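Local coordinates for AAEL008620-PA odorant-binding protein (PDB 5V13) that binds juvenile hormone specifically in the hemolymph of the mosquito Aedes aegypti, as a secreted relative of the odorant-binding proteins, at residues E27-L30 with Y31-R35; E45-I48 with N49-K52; T57-E60 with S61-Y64; P277-S280 with A281-A285. One frame throughout, in Å; residues are numbered along the deposited sequence.

Contact 1. Residues E27-L30 with Y31-R35; sequences EQTL and YAYVR. With JH3 (methyl (2E,6E)-9-[(2R)-3,3-dimethyloxiran-2-yl]-3,7-dimethylnona-2,6-dienoate), chain E.
Thr29, one turn back on helix 26-38, backs the ring of Tyr33, which lines the juvenile hormone pocket; the two side chains lie side by side. The backbone supplies the regular i to i+4 bonds of an alpha-helix: Tyr31 N to Glu27 O, Ala32 N to Gln28 O, Tyr33 N to Thr29 O and Val34 N to Leu30 O. That of Tyr33 is the straightest, with an N-H...O angle of 169°, and Thr29 O also sits 3.0 Å from Tyr33 CG, beneath the phenol ring and offset toward its rim. With chi1 at -58° the ring folds back along its own helix, which brings its outer end beside the threonine: Thr29 CB lies 3.7 Å from Tyr33 OH. The opposite face is turned to the ligand: C5 of the hormone lies over the ring centre, and its C2 is 3.5 Å from Tyr33 CB. The ring is thus held between helix backbone and an isoprenoid chain, within the mainly helical PBP/GOBP fold, and its hydroxyl is hydrogen-bonded to Phe144 O. Apolar contact continues one residue further on, where Leu30 CD1 meets Val34 CG2 at 3.9 Å, the two chains pointing the same way. Polar ends gather around Glu27 and Tyr31. Glu27 bends beyond CB to set OE1 4.0 Å from Tyr31 CB, its carboxylate plane turned 47° from the ring. OE1 is buried there and satisfied by a salt bridge to Arg201 and a hydrogen bond from Tyr268; Arg201 also makes a cation-pi contact with Tyr31.

Contact 2. Residues E45-I48 with N49-K52; sequences EQKI and NWVK. With JH3 (methyl (2E,6E)-9-[(2R)-3,3-dimethyloxiran-2-yl]-3,7-dimethylnona-2,6-dienoate), chain E.
Gln46 O and Lys47 CA lie over one face of the Trp50 indole, a turn back along helix 44-51. The carbonyl oxygen is 3.0 Å from Trp50 CD1, offset toward the ring's rim, and the same oxygen accepts the backbone N-H of Trp50 in its carbonyl plane (Trp50 N to Gln46 O 3.0 Å). Lys47 CA makes a CH-pi contact 4.3 Å from the centroid of the five-membered ring, and Lys47 CG reaches the six-membered ring 4.0 Å from Trp50 CZ3. On the other flank Lys52 runs extended beside Ile48, its CE 3.7 Å from Ile48 CG2. Water 1 donates to Glu45 O and, weakly, to Asn49 OD1. In the next shell Ser61 takes the indole N-H and Tyr64 stacks with the ring, while Lys47 NZ is tied to the carbonyls of Leu37 and Ser40. Trp50 and Val51 bring the segment to the hormone: Trp50 O comes 3.5 Å from C4, and Val51 CG1 stands 3.8 Å from the ester carbon C1. The indole is therefore fixed by one hydrogen bond at its nitrogen and by a carbonyl oxygen and lysine carbons over one face, and these residues meet the hormone chiefly through van der Waals contact, as suits a lipid-like ligand.

Contact 3. Residues T57-E60 with S61-Y64; sequences TTYE and SQCY. With JH3 (methyl (2E,6E)-9-[(2R)-3,3-dimethyloxiran-2-yl]-3,7-dimethylnona-2,6-dienoate), chain E.
Cys63 SG lies over one face of the Tyr59 ring, 3.6 Å from its centroid and 20° off the ring normal, a sulfur-aromatic contact across one turn of helix 59-71. The ring reaches it because CG stands opposite the backbone N (chi1 -175°), carrying the phenol along the helix surface toward the sulfur, which is 3.5 Å from Tyr59 CZ. The same sulfur forms the disulfide with Cys122, so the ring lies against a cross-link to helix 122-135. Cys67, four residues on, is bonded to Cys36, and this spacing of two cysteines on one helix belongs to the disulfide scheme familiar from insect odorant-binding proteins. This is the outer, solvent-facing side: Tyr59 and Thr57 are exposed. Thr58, at the N-cap position, stands at the border. Its OG1 lies 3.2 Å from Ser61 OG, and both hydroxyls are hydrogen-bonded to Asp56 OD1, the carboxylate joining cap position and first turn. The tight, buried part belongs to Ser61, Gln62 and Tyr64. Gln62 crosses the Tyr59 side chain at about a right angle, its amide turned 71° from the ring, and its CG packs 3.3 Å from Thr58 O. That oxygen also accepts the Gln62 N-H, with Gln62 N 2.9 Å from Thr58 O. Farthest inward, Tyr64 also has CG opposite its backbone N, which sends the ring into the hormone pocket. The ring meets the ligand at its edge, Tyr64 CE2 3.8 Å from C6 of the hormone. Tyr64 OH is 3.5 Å from C4, while its polar bond goes to Tyr33 O on helix 26-38.

Contact 4. Residues P277-S280 with A281-A285; sequences PWKS and AVDFA
Asp283 and Lys279 meet across one turn of helix 278-286, chiefly through the lysine's carbonyl. Asp283 CB, the first atom of the aspartate side chain, lies 3.5 Å from Lys279 O and 4.0 Å from Ser280 O. Chi1 of -80° swings CG back along the helix, so that it too stays 3.5 Å from Lys279 O. Beyond it the carboxylate divides: Asp283 OD2 turns toward the lysine chain, 4.3 Å from Lys279 CG, and Asp283 OD1 stands 3.6 Å from Lys279 O. A water modelled near both of these oxygens makes a doubtful link. The ammonium does not close a salt bridge, since Lys279 NZ stays 6.7 Å from Asp283 OD2; at that distance the opposite charges probably attract only weakly. Lys279 O is also the acceptor for Asp283 N, in a bond of 171° at the donor hydrogen. The other turns are joined likewise: Ala281 N to Pro277 O, Val282 N to Trp278 O and Phe284 N to Ser280 O. Val282 CG2 packs 3.5 Å from Trp278 O, and Ala281 CB sits equally close to the carbonyl oxygens of Pro277 and Trp278. Pro277, preceded by a cis peptide bond, sets its CD over the centre of the Trp278 ring, while Ser280 OG is hydrogen-bonded to Glu276 OE1. Trp278 and Ala281 line the hormone pocket. On that side the helix lies against helix 44-51, with Pro277 and Ala281 on Val51 and Ser280 on Ile48, and Trp278 reaches across to Leu37 and Asn38 of helix 26-38.

Contact 1 is the core member, buried close to the centre of the chain, whereas contacts 2, 3 and 4 lie 18 to 19 Å from that centre and each keep a solvent side. All four give residues to one hormone pocket, and each is a local contact along one helix or at its end. Contact 2 is the middle one of three, touching contact 3 through a hydrogen bond and ring stacking and contact 4 by packing between helices 44-51 and 278-286. Contact 1 joins contact 3 by a hydrogen bond. Aromatic rings over carbonyls mark contacts 1 and 2, sulfur and a threonine at the N-cap position contact 3, and a water-exposed acid contact 4.

Contact 1. Residues E27-L30 with Y31-R35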
loop_
_atom_site.group_PDB
_atom_site.type_symbol
_atom_site.label_atom_id
_atom_site.label_comp_id
_atom_site.label_asym_id
_atom_site.label_seq_id
_atom_site.Cartn_x
_atom_site.Cartn_y
_atom_site.Cartn_z
ATOM N N GLU B 27 4.371 -2.622 12.232
ATOM C CA GLU B 27 4.735 -4.035 12.294
ATOM C C GLU B 27 5.331 -4.368 13.655
ATOM O O GLU B 27 4.996 -5.390 14.257
ATOM C CB GLU B 27 5.723 -4.390 11.176
ATOM C CG GLU B 27 6.123 -5.882 11.101
ATOM C CD GLU B 27 7.180 -6.312 12.124
ATOM O OE1 GLU B 27 7.156 -7.504 12.554
ATOM O OE2 GLU B 27 8.054 -5.472 12.471
ATOM N N GLN B 28 6.205 -3.500 14.159
ATOM C CA GLN B 28 6.870 -3.754 15.434
ATOM C C GLN B 28 5.901 -3.655 16.622
ATOM O O GLN B 28 5.942 -4.492 17.534
ATOM C CB GLN B 28 8.044 -2.784 15.575
ATOM C CG GLN B 28 9.228 -3.187 14.668
ATOM C CD GLN B 28 10.337 -2.157 14.669
ATOM O OE1 GLN B 28 10.084 -0.951 14.567
ATOM N NE2 GLN B 28 11.574 -2.625 14.767
ATOM N N THR B 29 5.051 -2.627 16.662
ATOM C CA THR B 29 4.079 -2.557 17.753
ATOM C C THR B 29 3.106 -3.735 17.704
ATOM O O THR B 29 2.817 -4.350 18.737
ATOM C CB THR B 29 3.329 -1.225 17.728
ATOM O OG1 THR B 29 2.714 -1.028 16.445
ATOM C CG2 THR B 29 4.307 -0.073 17.998
ATOM N N LEU B 30 2.597 -4.078 16.518
ATOM C CA LEU B 30 1.658 -5.197 16.452
ATOM C C LEU B 30 2.332 -6.493 16.891
ATOM O O LEU B 30 1.737 -7.293 17.622
ATOM C CB LEU B 30 1.086 -5.333 15.035
ATOM C CG LEU B 30 -0.099 -6.305 14.956
ATOM C CD1 LEU B 30 -1.232 -5.873 15.902
ATOM C CD2 LEU B 30 -0.612 -6.408 13.539
ATOM N N TYR B 31 3.587 -6.707 16.475
ATOM C CA TYR B 31 4.299 -7.918 16.894
ATOM C C TYR B 31 4.374 -7.999 18.413
ATOM O O TYR B 31 4.100 -9.049 19.016
ATOM C CB TYR B 31 5.713 -7.931 16.300
ATOM C CG TYR B 31 6.503 -9.182 16.613
ATOM C CD1 TYR B 31 7.213 -9.317 17.817
ATOM C CD2 TYR B 31 6.553 -10.229 15.697
ATOM C CE1 TYR B 31 7.964 -10.471 18.083
ATOM C CE2 TYR B 31 7.281 -11.379 15.959
ATOM C CZ TYR B 31 7.983 -11.494 17.145
ATOM O OH TYR B 31 8.701 -12.649 17.381
ATOM N N ALA B 32 4.754 -6.888 19.050
ATOM C CA ALA B 32 4.901 -6.872 20.500
ATOM C C ALA B 32 3.556 -7.056 21.192
ATOM O O ALA B 32 3.445 -7.839 22.151
ATOM C CB ALA B 32 5.558 -5.564 20.941
ATOM N N TYR B 33 2.519 -6.342 20.732
ATOM C CA TYR B 33 1.208 -6.463 21.384
ATOM C C TYR B 33 0.685 -7.896 21.324
ATOM O O TYR B 33 0.183 -8.436 22.321
ATOM C CB TYR B 33 0.183 -5.516 20.736
ATOM C CG TYR B 33 0.547 -4.040 20.733
ATOM C CD1 TYR B 33 1.477 -3.523 21.629
ATOM C CD2 TYR B 33 -0.053 -3.171 19.828
ATOM C CE1 TYR B 33 1.810 -2.154 21.608
ATOM C CE2 TYR B 33 0.257 -1.823 19.804
ATOM C CZ TYR B 33 1.184 -1.318 20.690
ATOM O OH TYR B 33 1.497 0.021 20.635
ATOM N N VAL B 34 0.766 -8.516 20.146
ATOM C CA VAL B 34 0.201 -9.851 19.959
ATOM C C VAL B 34 1.031 -10.905 20.693
ATOM O O VAL B 34 0.484 -11.803 21.361
ATOM C CB VAL B 34 0.079 -10.166 18.454
ATOM C CG1 VAL B 34 -0.295 -11.637 18.260
ATOM C CG2 VAL B 34 -0.957 -9.249 17.812
ATOM N N ARG B 35 2.362 -10.828 20.576
ATOM C CA ARG B 35 3.189 -11.862 21.199
ATOM C C ARG B 35 3.125 -11.789 22.719
ATOM O O ARG B 35 3.079 -12.828 23.392
ATOM C CB ARG B 35 4.639 -11.768 20.728
ATOM C CG ARG B 35 4.840 -12.221 19.279
ATOM C CD ARG B 35 4.545 -13.722 19.090
ATOM N NE ARG B 35 5.463 -14.553 19.871
ATOM C CZ ARG B 35 6.615 -15.037 19.409
ATOM N NH1 ARG B 35 6.995 -14.780 18.165
ATOM N NH2 ARG B 35 7.388 -15.775 20.191
HETATM C C1 JH3 E . -3.587 -5.049 20.771
HETATM O O2 JH3 E . -4.191 -4.285 20.040
HETATM O O1 JH3 E . -3.493 -6.431 20.374
HETATM C CM JH3 E . -4.038 -6.819 19.111
HETATM C C2 JH3 E . -2.922 -4.653 22.027
HETATM C C3 JH3 E . -2.903 -3.440 22.586
HETATM C "C3'" JH3 E . -3.592 -2.235 22.009
HETATM C C4 JH3 E . -2.120 -3.305 23.871
HETATM C C5 JH3 E . -1.310 -2.014 23.827
HETATM C C6 JH3 E . -0.203 -2.082 24.856
HETATM C C7 JH3 E . -0.311 -1.552 26.083
HETATM C "C7'" JH3 E . -1.584 -0.881 26.525
HETATM C C8 JH3 E . 0.874 -1.675 27.028
HETATM C C9 JH3 E . 1.462 -0.305 27.407
HETATM C CA JH3 E . 1.747 0.569 26.188
HETATM O O3 JH3 E . 2.455 1.786 26.511
HETATM C CB JH3 E . 3.224 0.774 25.860
HETATM C "CB'" JH3 E . 3.480 0.942 24.358
HETATM C CC JH3 E . 4.297 0.169 26.753
#

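Contact 2. Residues E45-I48 with N49-K52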
loop_
_atom_site.group_PDB
_atom_site.type_symbol
_atom_site.label_atom_id
_atom_site.label_comp_id
_atom_site.label_asym_id
_atom_site.label_seq_id
_atom_site.Cartn_x
_atom_site.Cartn_y
_atom_site.Cartn_z
ATOM N N GLU B 45 -11.019 -11.103 30.309
ATOM C CA GLU B 45 -11.444 -9.768 30.726
ATOM C C GLU B 45 -10.246 -8.861 30.919
ATOM O O GLU B 45 -10.266 -7.690 30.512
ATOM C CB GLU B 45 -12.264 -9.825 32.012
ATOM C CG GLU B 45 -13.732 -10.114 31.769
ATOM C CD GLU B 45 -13.915 -11.436 31.083
ATOM O OE1 GLU B 45 -14.596 -11.477 30.029
ATOM O OE2 GLU B 45 -13.326 -12.424 31.589
ATOM N N GLN B 46 -9.182 -9.395 31.524
ATOM C CA GLN B 46 -7.948 -8.630 31.662
ATOM C C GLN B 46 -7.392 -8.242 30.299
ATOM O O GLN B 46 -7.055 -7.073 30.061
ATOM C CB GLN B 46 -6.926 -9.434 32.465
ATOM C CG GLN B 46 -7.253 -9.522 33.953
ATOM C CD GLN B 46 -6.901 -8.250 34.712
ATOM O OE1 GLN B 46 -7.189 -7.134 34.264
ATOM N NE2 GLN B 46 -6.263 -8.415 35.865
ATOM N N LYS B 47 -7.301 -9.206 29.380
ATOM C CA LYS B 47 -6.739 -8.898 28.063
ATOM C C LYS B 47 -7.590 -7.895 27.289
ATOM O O LYS B 47 -7.054 -7.130 26.475
ATOM C CB LYS B 47 -6.556 -10.179 27.249
ATOM C CG LYS B 47 -5.488 -11.097 27.808
ATOM C CD LYS B 47 -5.426 -12.416 27.045
ATOM C CE LYS B 47 -4.295 -13.290 27.570
ATOM N NZ LYS B 47 -4.004 -14.448 26.671
ATOM N N ILE B 48 -8.907 -7.882 27.510
ATOM C CA ILE B 48 -9.748 -6.862 26.884
ATOM C C ILE B 48 -9.397 -5.476 27.419
ATOM O O ILE B 48 -9.295 -4.508 26.653
ATOM C CB ILE B 48 -11.240 -7.193 27.089
ATOM C CG1 ILE B 48 -11.638 -8.396 26.238
ATOM C CG2 ILE B 48 -12.108 -5.993 26.748
ATOM C CD1 ILE B 48 -13.044 -8.903 26.534
ATOM N N ASN B 49 -9.197 -5.356 28.737
ATOM C CA ASN B 49 -8.738 -4.086 29.295
ATOM C C ASN B 49 -7.418 -3.648 28.680
ATOM O O ASN B 49 -7.187 -2.450 28.482
ATOM C CB ASN B 49 -8.580 -4.194 30.809
ATOM C CG ASN B 49 -9.903 -4.355 31.515
ATOM O OD1 ASN B 49 -10.904 -3.747 31.134
ATOM N ND2 ASN B 49 -9.914 -5.175 32.557
ATOM N N TRP B 50 -6.525 -4.598 28.388
ATOM C CA TRP B 50 -5.233 -4.213 27.830
ATOM C C TRP B 50 -5.382 -3.666 26.416
ATOM O O TRP B 50 -4.761 -2.653 26.067
ATOM C CB TRP B 50 -4.263 -5.392 27.824
ATOM C CG TRP B 50 -4.045 -6.035 29.181
ATOM C CD1 TRP B 50 -4.451 -5.564 30.390
ATOM C CD2 TRP B 50 -3.391 -7.279 29.433
ATOM N NE1 TRP B 50 -4.072 -6.433 31.392
ATOM C CE2 TRP B 50 -3.413 -7.492 30.826
ATOM C CE3 TRP B 50 -2.756 -8.223 28.616
ATOM C CZ2 TRP B 50 -2.863 -8.634 31.418
ATOM C CZ3 TRP B 50 -2.203 -9.355 29.209
ATOM C CH2 TRP B 50 -2.262 -9.547 30.592
ATOM N N VAL B 51 -6.194 -4.317 25.579
ATOM C CA VAL B 51 -6.317 -3.831 24.204
ATOM C C VAL B 51 -7.087 -2.522 24.118
ATOM O O VAL B 51 -7.084 -1.891 23.055
ATOM C CB VAL B 51 -6.970 -4.880 23.277
ATOM C CG1 VAL B 51 -6.165 -6.172 23.275
ATOM C CG2 VAL B 51 -8.424 -5.143 23.674
ATOM N N LYS B 52 -7.755 -2.104 25.196
ATOM C CA LYS B 52 -8.334 -0.770 25.321
ATOM C C LYS B 52 -7.391 0.202 26.024
ATOM O O LYS B 52 -7.828 1.269 26.477
ATOM C CB LYS B 52 -9.665 -0.829 26.077
ATOM C CG LYS B 52 -10.770 -1.579 25.363
ATOM C CD LYS B 52 -11.962 -1.753 26.300
ATOM C CE LYS B 52 -13.054 -2.597 25.672
ATOM N NZ LYS B 52 -14.052 -3.004 26.700
HETATM C C1 JH3 E . -3.587 -5.049 20.771
HETATM O O2 JH3 E . -4.191 -4.285 20.040
HETATM O O1 JH3 E . -3.493 -6.431 20.374
HETATM C CM JH3 E . -4.038 -6.819 19.111
HETATM C C2 JH3 E . -2.922 -4.653 22.027
HETATM C C3 JH3 E . -2.903 -3.440 22.586
HETATM C "C3'" JH3 E . -3.592 -2.235 22.009
HETATM C C4 JH3 E . -2.120 -3.305 23.871
HETATM C C5 JH3 E . -1.310 -2.014 23.827
HETATM C C6 JH3 E . -0.203 -2.082 24.856
HETATM C C7 JH3 E . -0.311 -1.552 26.083
HETATM C "C7'" JH3 E . -1.584 -0.881 26.525
HETATM C C8 JH3 E . 0.874 -1.675 27.028
HETATM C C9 JH3 E . 1.462 -0.305 27.407
HETATM C CA JH3 E . 1.747 0.569 26.188
HETATM O O3 JH3 E . 2.455 1.786 26.511
HETATM C CB JH3 E . 3.224 0.774 25.860
HETATM C "CB'" JH3 E . 3.480 0.942 24.358
HETATM C CC JH3 E . 4.297 0.169 26.753
HETATM O O HOH W 1 -12.874 -6.394 30.262
#

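Contact 3. Residues T57-E60 with S61-Y64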
loop_
_atom_site.group_PDB
_atom_site.type_symbol
_atom_site.label_atom_id
_atom_site.label_comp_id
_atom_site.label_asym_id
_atom_site.label_seq_id
_atom_site.Cartn_x
_atom_site.Cartn_y
_atom_site.Cartn_z
ATOM N N THR B 57 -3.680 -2.831 37.890
ATOM C CA THR B 57 -2.491 -3.010 38.707
ATOM C C THR B 57 -2.245 -4.462 39.103
ATOM O O THR B 57 -1.329 -4.722 39.895
ATOM C CB THR B 57 -2.569 -2.141 39.966
ATOM O OG1 THR B 57 -3.619 -2.620 40.812
ATOM C CG2 THR B 57 -2.830 -0.683 39.596
ATOM N N THR B 58 -3.018 -5.412 38.573
ATOM C CA THR B 58 -2.744 -6.803 38.903
ATOM C C THR B 58 -1.400 -7.226 38.309
ATOM O O THR B 58 -0.852 -6.575 37.410
ATOM C CB THR B 58 -3.862 -7.726 38.406
ATOM O OG1 THR B 58 -3.942 -7.672 36.980
ATOM C CG2 THR B 58 -5.199 -7.315 39.002
ATOM N N TYR B 59 -0.866 -8.334 38.832
ATOM C CA TYR B 59 0.457 -8.790 38.415
ATOM C C TYR B 59 0.500 -9.096 36.925
ATOM O O TYR B 59 1.468 -8.746 36.236
ATOM C CB TYR B 59 0.861 -10.023 39.224
ATOM C CG TYR B 59 2.272 -10.525 38.958
ATOM C CD1 TYR B 59 3.380 -9.825 39.438
ATOM C CD2 TYR B 59 2.493 -11.697 38.244
ATOM C CE1 TYR B 59 4.667 -10.269 39.205
ATOM C CE2 TYR B 59 3.782 -12.165 38.013
ATOM C CZ TYR B 59 4.862 -11.448 38.503
ATOM O OH TYR B 59 6.142 -11.903 38.279
ATOM N N GLU B 60 -0.533 -9.760 36.404
ATOM C CA GLU B 60 -0.524 -10.096 34.986
ATOM C C GLU B 60 -0.509 -8.840 34.115
ATOM O O GLU B 60 0.159 -8.815 33.080
ATOM C CB GLU B 60 -1.719 -10.986 34.643
ATOM C CG GLU B 60 -1.487 -12.467 34.947
ATOM C CD GLU B 60 -0.369 -13.075 34.098
ATOM O OE1 GLU B 60 0.822 -12.895 34.442
ATOM O OE2 GLU B 60 -0.678 -13.725 33.076
ATOM N N SER B 61 -1.222 -7.786 34.527
ATOM C CA SER B 61 -1.190 -6.533 33.771
ATOM C C SER B 61 0.171 -5.846 33.874
ATOM O O SER B 61 0.647 -5.248 32.901
ATOM C CB SER B 61 -2.278 -5.580 34.268
ATOM O OG SER B 61 -3.561 -6.170 34.214
ATOM N N GLN B 62 0.776 -5.861 35.063
ATOM C CA GLN B 62 2.115 -5.308 35.211
ATOM C C GLN B 62 3.100 -6.054 34.332
ATOM O O GLN B 62 3.947 -5.437 33.676
ATOM C CB GLN B 62 2.559 -5.351 36.678
ATOM C CG GLN B 62 1.686 -4.522 37.606
ATOM C CD GLN B 62 2.039 -4.706 39.073
ATOM O OE1 GLN B 62 2.418 -5.792 39.496
ATOM N NE2 GLN B 62 1.909 -3.643 39.854
ATOM N N CYS B 63 2.985 -7.385 34.269
ATOM C CA CYS B 63 3.914 -8.118 33.418
ATOM C C CYS B 63 3.659 -7.855 31.941
ATOM O O CYS B 63 4.605 -7.882 31.148
ATOM C CB CYS B 63 3.855 -9.610 33.703
ATOM S SG CYS B 63 4.516 -9.992 35.353
ATOM N N TYR B 64 2.403 -7.608 31.548
ATOM C CA TYR B 64 2.141 -7.272 30.148
ATOM C C TYR B 64 2.811 -5.956 29.766
ATOM O O TYR B 64 3.407 -5.837 28.684
ATOM C CB TYR B 64 0.636 -7.189 29.885
ATOM C CG TYR B 64 0.312 -6.958 28.423
ATOM C CD1 TYR B 64 0.423 -7.993 27.504
ATOM C CD2 TYR B 64 -0.072 -5.693 27.952
ATOM C CE1 TYR B 64 0.141 -7.782 26.140
ATOM C CE2 TYR B 64 -0.361 -5.478 26.605
ATOM C CZ TYR B 64 -0.249 -6.525 25.705
ATOM O OH TYR B 64 -0.528 -6.330 24.362
HETATM C C1 JH3 E . -3.587 -5.049 20.771
HETATM O O2 JH3 E . -4.191 -4.285 20.040
HETATM O O1 JH3 E . -3.493 -6.431 20.374
HETATM C CM JH3 E . -4.038 -6.819 19.111
HETATM C C2 JH3 E . -2.922 -4.653 22.027
HETATM C C3 JH3 E . -2.903 -3.440 22.586
HETATM C "C3'" JH3 E . -3.592 -2.235 22.009
HETATM C C4 JH3 E . -2.120 -3.305 23.871
HETATM C C5 JH3 E . -1.310 -2.014 23.827
HETATM C C6 JH3 E . -0.203 -2.082 24.856
HETATM C C7 JH3 E . -0.311 -1.552 26.083
HETATM C "C7'" JH3 E . -1.584 -0.881 26.525
HETATM C C8 JH3 E . 0.874 -1.675 27.028
HETATM C C9 JH3 E . 1.462 -0.305 27.407
HETATM C CA JH3 E . 1.747 0.569 26.188
HETATM O O3 JH3 E . 2.455 1.786 26.511
HETATM C CB JH3 E . 3.224 0.774 25.860
HETATM C "CB'" JH3 E . 3.480 0.942 24.358
HETATM C CC JH3 E . 4.297 0.169 26.753
#

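Contact 4. Residues P277-S280 with A281-A285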
loop_
_atom_site.group_PDB
_atom_site.type_symbol
_atom_site.label_atom_id
_atom_site.label_comp_id
_atom_site.label_asym_id
_atom_site.label_seq_id
_atom_site.Cartn_x
_atom_site.Cartn_y
_atom_site.Cartn_z
ATOM N N PRO B 277 -9.492 -11.469 22.712
ATOM C CA PRO B 277 -9.618 -10.008 22.821
ATOM C C PRO B 277 -9.571 -9.285 21.476
ATOM O O PRO B 277 -9.620 -8.058 21.458
ATOM C CB PRO B 277 -8.408 -9.623 23.673
ATOM C CG PRO B 277 -7.361 -10.628 23.282
ATOM C CD PRO B 277 -8.131 -11.923 23.048
ATOM N N TRP B 278 -9.500 -10.041 20.379
ATOM C CA TRP B 278 -9.257 -9.432 19.068
ATOM C C TRP B 278 -10.404 -8.520 18.645
ATOM O O TRP B 278 -10.169 -7.430 18.107
ATOM C CB TRP B 278 -9.006 -10.527 18.025
ATOM C CG TRP B 278 -8.125 -11.613 18.569
ATOM C CD1 TRP B 278 -8.467 -12.917 18.770
ATOM C CD2 TRP B 278 -6.777 -11.473 19.044
ATOM N NE1 TRP B 278 -7.410 -13.605 19.312
ATOM C CE2 TRP B 278 -6.363 -12.740 19.496
ATOM C CE3 TRP B 278 -5.873 -10.403 19.110
ATOM C CZ2 TRP B 278 -5.092 -12.970 20.015
ATOM C CZ3 TRP B 278 -4.610 -10.632 19.641
ATOM C CH2 TRP B 278 -4.230 -11.907 20.076
ATOM N N LYS B 279 -11.648 -8.938 18.882
ATOM C CA LYS B 279 -12.786 -8.115 18.478
ATOM C C LYS B 279 -12.792 -6.795 19.229
ATOM O O LYS B 279 -12.967 -5.724 18.631
ATOM C CB LYS B 279 -14.105 -8.866 18.703
ATOM C CG LYS B 279 -15.324 -8.031 18.331
ATOM C CD LYS B 279 -16.544 -8.392 19.155
ATOM C CE LYS B 279 -17.041 -9.775 18.797
ATOM N NZ LYS B 279 -17.870 -10.383 19.872
ATOM N N SER B 280 -12.595 -6.847 20.550
ATOM C CA SER B 280 -12.565 -5.614 21.325
ATOM C C SER B 280 -11.416 -4.719 20.898
ATOM O O SER B 280 -11.540 -3.490 20.938
ATOM C CB SER B 280 -12.461 -5.919 22.814
ATOM O OG SER B 280 -13.720 -6.344 23.298
ATOM N N ALA B 281 -10.288 -5.315 20.515
ATOM C CA ALA B 281 -9.128 -4.522 20.128
ATOM C C ALA B 281 -9.431 -3.695 18.888
ATOM O O ALA B 281 -9.093 -2.503 18.819
ATOM C CB ALA B 281 -7.928 -5.433 19.868
ATOM N N VAL B 282 -10.059 -4.322 17.898
ATOM C CA VAL B 282 -10.348 -3.649 16.635
ATOM C C VAL B 282 -11.453 -2.622 16.820
ATOM O O VAL B 282 -11.371 -1.505 16.300
ATOM C CB VAL B 282 -10.709 -4.693 15.567
ATOM C CG1 VAL B 282 -11.243 -4.013 14.312
ATOM C CG2 VAL B 282 -9.500 -5.541 15.256
ATOM N N ASP B 283 -12.510 -2.986 17.556
ATOM C CA ASP B 283 -13.589 -2.040 17.816
ATOM C C ASP B 283 -13.078 -0.796 18.527
ATOM O O ASP B 283 -13.479 0.324 18.191
ATOM C CB ASP B 283 -14.696 -2.707 18.631
ATOM C CG ASP B 283 -15.619 -3.562 17.777
ATOM O OD1 ASP B 283 -15.299 -3.799 16.592
ATOM O OD2 ASP B 283 -16.672 -3.994 18.290
ATOM N N PHE B 284 -12.191 -0.969 19.518
ATOM C CA PHE B 284 -11.652 0.188 20.229
ATOM C C PHE B 284 -10.807 1.054 19.303
ATOM O O PHE B 284 -10.953 2.283 19.278
ATOM C CB PHE B 284 -10.820 -0.263 21.430
ATOM C CG PHE B 284 -10.257 0.864 22.237
ATOM C CD1 PHE B 284 -11.013 1.454 23.239
ATOM C CD2 PHE B 284 -8.977 1.328 22.003
ATOM C CE1 PHE B 284 -10.505 2.484 23.992
ATOM C CE2 PHE B 284 -8.465 2.366 22.753
ATOM C CZ PHE B 284 -9.239 2.943 23.751
ATOM N N ALA B 285 -9.901 0.427 18.550
ATOM C CA ALA B 285 -8.981 1.182 17.703
ATOM C C ALA B 285 -9.708 1.879 16.559
ATOM O O ALA B 285 -9.260 2.934 16.096
ATOM C CB ALA B 285 -7.906 0.257 17.140
HETATM O O HOH W 2 -14.233 -5.818 15.831
#